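Local coordinates for protein 3-carboxy-cis,cis-muconate cycloisomerase (Acinetobacter calcoaceticus, PDB 1Q5N) that belongs, as a cycloisomerase, to the fumarase/aspartase superfamily of largely helical enzymes and assembles from four chains, at residues C228-H231 with G232-R236. Numbering follows the deposited sequence.
Sequences CTWH and GERDR
W230 and R236 meet in a cation-pi contact just where a loop enters helix 235-261, in a buried part of this largely helical, lyase-family fold. The loop comes from helix 210-221, and R234 takes the N-cap position of the new helix. R236 can be followed outward. Its CB points toward the loop, and the chain runs extended from CG to NE. NE is bonded to the carbonyl of R190. R236 CZ then sits over the five-membered ring of W230, 4.6 Å from its centroid and 12° off the normal. The guanidinium is tilted to the ring, with 50° between the planes. R236 NH1 comes closest, 3.5 Å from W230 CG, over one face and displaced toward the rim. The same NH1 donates to water 1, and that water donates to C228 O. The tip of R236 is therefore tied to the loop through both the ring and a water.

With chi1 at 50°, W230 CG lies between its own backbone N and carbonyl carbon, and one face of the ring lies under R236 NH1. Another arginine serves the backbone of this residue. R234 bends at chi2 and chi3, which turns its guanidinium back to the loop. R234 NH1 donates to a lone pair of W230 O at 3.1 Å. The acceptor lies near the guanidinium plane. This group also forms salt bridges to D115 and E327, which should help to fix its rotation. The E233 carboxylate is shared: OE1 faces the loop through water 2, and OE2 pairs with R172 of the second subunit. The buried turn thus touches a subunit interface. Water 2 bridges the loop and E233: it donates to T229 O and to E233 OE1, 2.8 Å from each.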
ATOM      1  N   CYS A 228       5.313 -30.663  -3.720  1.00 36.08           N
ATOM      2  CA  CYS A 228       3.954 -30.666  -4.249  1.00 36.75           C
ATOM      3  C   CYS A 228       3.701 -29.453  -5.178  1.00 35.86           C
ATOM      4  O   CYS A 228       4.464 -28.489  -5.179  1.00 36.03           O
ATOM      5  CB  CYS A 228       2.936 -30.727  -3.090  1.00 36.93           C
ATOM      6  SG  CYS A 228       3.180 -29.386  -1.958  1.00 42.49           S
ATOM      7  N   THR A 229       2.672 -29.547  -6.017  1.00 34.32           N
ATOM      8  CA  THR A 229       2.332 -28.469  -6.921  1.00 32.17           C
ATOM      9  C   THR A 229       2.097 -27.138  -6.132  1.00 30.39           C
ATOM     10  O   THR A 229       1.584 -27.158  -5.015  1.00 26.72           O
ATOM     11  CB  THR A 229       1.069 -28.846  -7.692  1.00 33.24           C
ATOM     12  OG1 THR A 229       1.304 -30.098  -8.351  1.00 36.61           O
ATOM     13  CG2 THR A 229       0.711 -27.756  -8.748  1.00 30.43           C
ATOM     14  N   TRP A 230       2.505 -25.998  -6.686  1.00 29.63           N
ATOM     15  CA  TRP A 230       2.262 -24.735  -5.951  1.00 30.46           C
ATOM     16  C   TRP A 230       1.527 -23.668  -6.789  1.00 30.22           C
ATOM     17  O   TRP A 230       1.901 -22.510  -6.820  1.00 31.29           O
ATOM     18  CB  TRP A 230       3.555 -24.170  -5.344  1.00 27.87           C
ATOM     19  CG  TRP A 230       4.660 -24.096  -6.315  1.00 31.00           C
ATOM     20  CD1 TRP A 230       5.357 -25.159  -6.840  1.00 31.27           C
ATOM     21  CD2 TRP A 230       5.133 -22.932  -6.994  1.00 29.30           C
ATOM     22  NE1 TRP A 230       6.222 -24.725  -7.811  1.00 30.83           N
ATOM     23  CE2 TRP A 230       6.110 -23.367  -7.935  1.00 32.16           C
ATOM     24  CE3 TRP A 230       4.827 -21.570  -6.908  1.00 28.31           C
ATOM     25  CZ2 TRP A 230       6.787 -22.482  -8.798  1.00 31.06           C
ATOM     26  CZ3 TRP A 230       5.486 -20.680  -7.752  1.00 31.07           C
ATOM     27  CH2 TRP A 230       6.468 -21.145  -8.694  1.00 33.93           C
ATOM     28  N   HIS A 231       0.474 -24.098  -7.476  1.00 29.86           N
ATOM     29  CA  HIS A 231      -0.371 -23.207  -8.252  1.00 28.95           C
ATOM     30  C   HIS A 231      -1.031 -22.189  -7.321  1.00 28.01           C
ATOM     31  O   HIS A 231      -1.171 -21.020  -7.655  1.00 27.35           O
ATOM     32  CB  HIS A 231      -1.453 -24.030  -8.947  1.00 27.46           C
ATOM     33  CG  HIS A 231      -0.947 -24.801 -10.134  1.00 30.43           C
ATOM     34  ND1 HIS A 231      -1.563 -25.938 -10.610  1.00 30.63           N
ATOM     35  CD2 HIS A 231       0.138 -24.604 -10.924  1.00 31.04           C
ATOM     36  CE1 HIS A 231      -0.876 -26.414 -11.630  1.00 32.02           C
ATOM     37  NE2 HIS A 231       0.163 -25.622 -11.841  1.00 32.58           N
ATOM     38  N   GLY A 232      -1.431 -22.645  -6.145  1.00 28.16           N
ATOM     39  CA  GLY A 232      -2.110 -21.774  -5.203  1.00 29.22           C
ATOM     40  C   GLY A 232      -1.296 -21.233  -4.053  1.00 29.91           C
ATOM     41  O   GLY A 232      -1.769 -20.311  -3.412  1.00 29.70           O
ATOM     42  N   GLU A 233      -0.093 -21.776  -3.794  1.00 29.14           N
ATOM     43  CA  GLU A 233       0.745 -21.333  -2.668  1.00 28.24           C
ATOM     44  C   GLU A 233       1.834 -20.440  -3.296  1.00 28.68           C
ATOM     45  O   GLU A 233       2.729 -20.915  -4.016  1.00 29.20           O
ATOM     46  CB  GLU A 233       1.323 -22.567  -1.944  1.00 27.13           C
ATOM     47  CG  GLU A 233       0.247 -23.441  -1.199  1.00 28.14           C
ATOM     48  CD  GLU A 233      -0.809 -24.047  -2.161  1.00 31.70           C
ATOM     49  OE1 GLU A 233      -0.415 -24.706  -3.155  1.00 31.83           O
ATOM     50  OE2 GLU A 233      -2.034 -23.850  -1.936  1.00 29.22           O
ATOM     51  N   ARG A 234       1.793 -19.151  -3.002  1.00 26.28           N
ATOM     52  CA  ARG A 234       2.695 -18.258  -3.723  1.00 27.40           C
ATOM     53  C   ARG A 234       3.844 -17.602  -2.989  1.00 26.57           C
ATOM     54  O   ARG A 234       4.405 -16.610  -3.475  1.00 27.34           O
ATOM     55  CB  ARG A 234       1.842 -17.150  -4.413  1.00 27.90           C
ATOM     56  CG  ARG A 234       0.527 -17.639  -5.018  1.00 25.92           C
ATOM     57  CD  ARG A 234       0.765 -18.594  -6.200  1.00 26.97           C
ATOM     58  NE  ARG A 234       1.301 -17.896  -7.386  1.00 27.78           N
ATOM     59  CZ  ARG A 234       1.820 -18.522  -8.449  1.00 28.89           C
ATOM     60  NH1 ARG A 234       1.895 -19.859  -8.488  1.00 25.64           N
ATOM     61  NH2 ARG A 234       2.248 -17.832  -9.489  1.00 28.33           N
ATOM     62  N   ASP A 235       4.183 -18.127  -1.822  1.00 25.84           N
ATOM     63  CA  ASP A 235       5.270 -17.574  -1.034  1.00 26.65           C
ATOM     64  C   ASP A 235       6.572 -17.432  -1.843  1.00 26.33           C
ATOM     65  O   ASP A 235       7.303 -16.485  -1.639  1.00 27.35           O
ATOM     66  CB  ASP A 235       5.500 -18.461   0.191  1.00 27.18           C
ATOM     67  CG  ASP A 235       5.749 -19.898  -0.203  1.00 29.67           C
ATOM     68  OD1 ASP A 235       4.794 -20.580  -0.700  1.00 28.14           O
ATOM     69  OD2 ASP A 235       6.911 -20.317  -0.056  1.00 28.01           O
ATOM     70  N   ARG A 236       6.859 -18.318  -2.790  1.00 26.25           N
ATOM     71  CA  ARG A 236       8.106 -18.162  -3.542  1.00 27.63           C
ATOM     72  C   ARG A 236       8.187 -16.864  -4.399  1.00 28.53           C
ATOM     73  O   ARG A 236       9.277 -16.257  -4.539  1.00 26.35           O
ATOM     74  CB  ARG A 236       8.356 -19.380  -4.441  1.00 28.47           C
ATOM     75  CG  ARG A 236       8.805 -20.608  -3.690  1.00 27.82           C
ATOM     76  CD  ARG A 236       8.682 -21.858  -4.602  1.00 30.65           C
ATOM     77  NE  ARG A 236       9.008 -23.108  -3.902  1.00 31.42           N
ATOM     78  CZ  ARG A 236       8.116 -23.985  -3.441  1.00 32.20           C
ATOM     79  NH1 ARG A 236       6.809 -23.778  -3.598  1.00 31.82           N
ATOM     80  NH2 ARG A 236       8.543 -25.074  -2.822  1.00 32.32           N
TER
HETATM   81  O   HOH W   1       5.510 -26.406  -3.168  1.00 35.36           O
HETATM   82  O   HOH W   2       1.987 -25.961  -2.492  1.00 31.62           O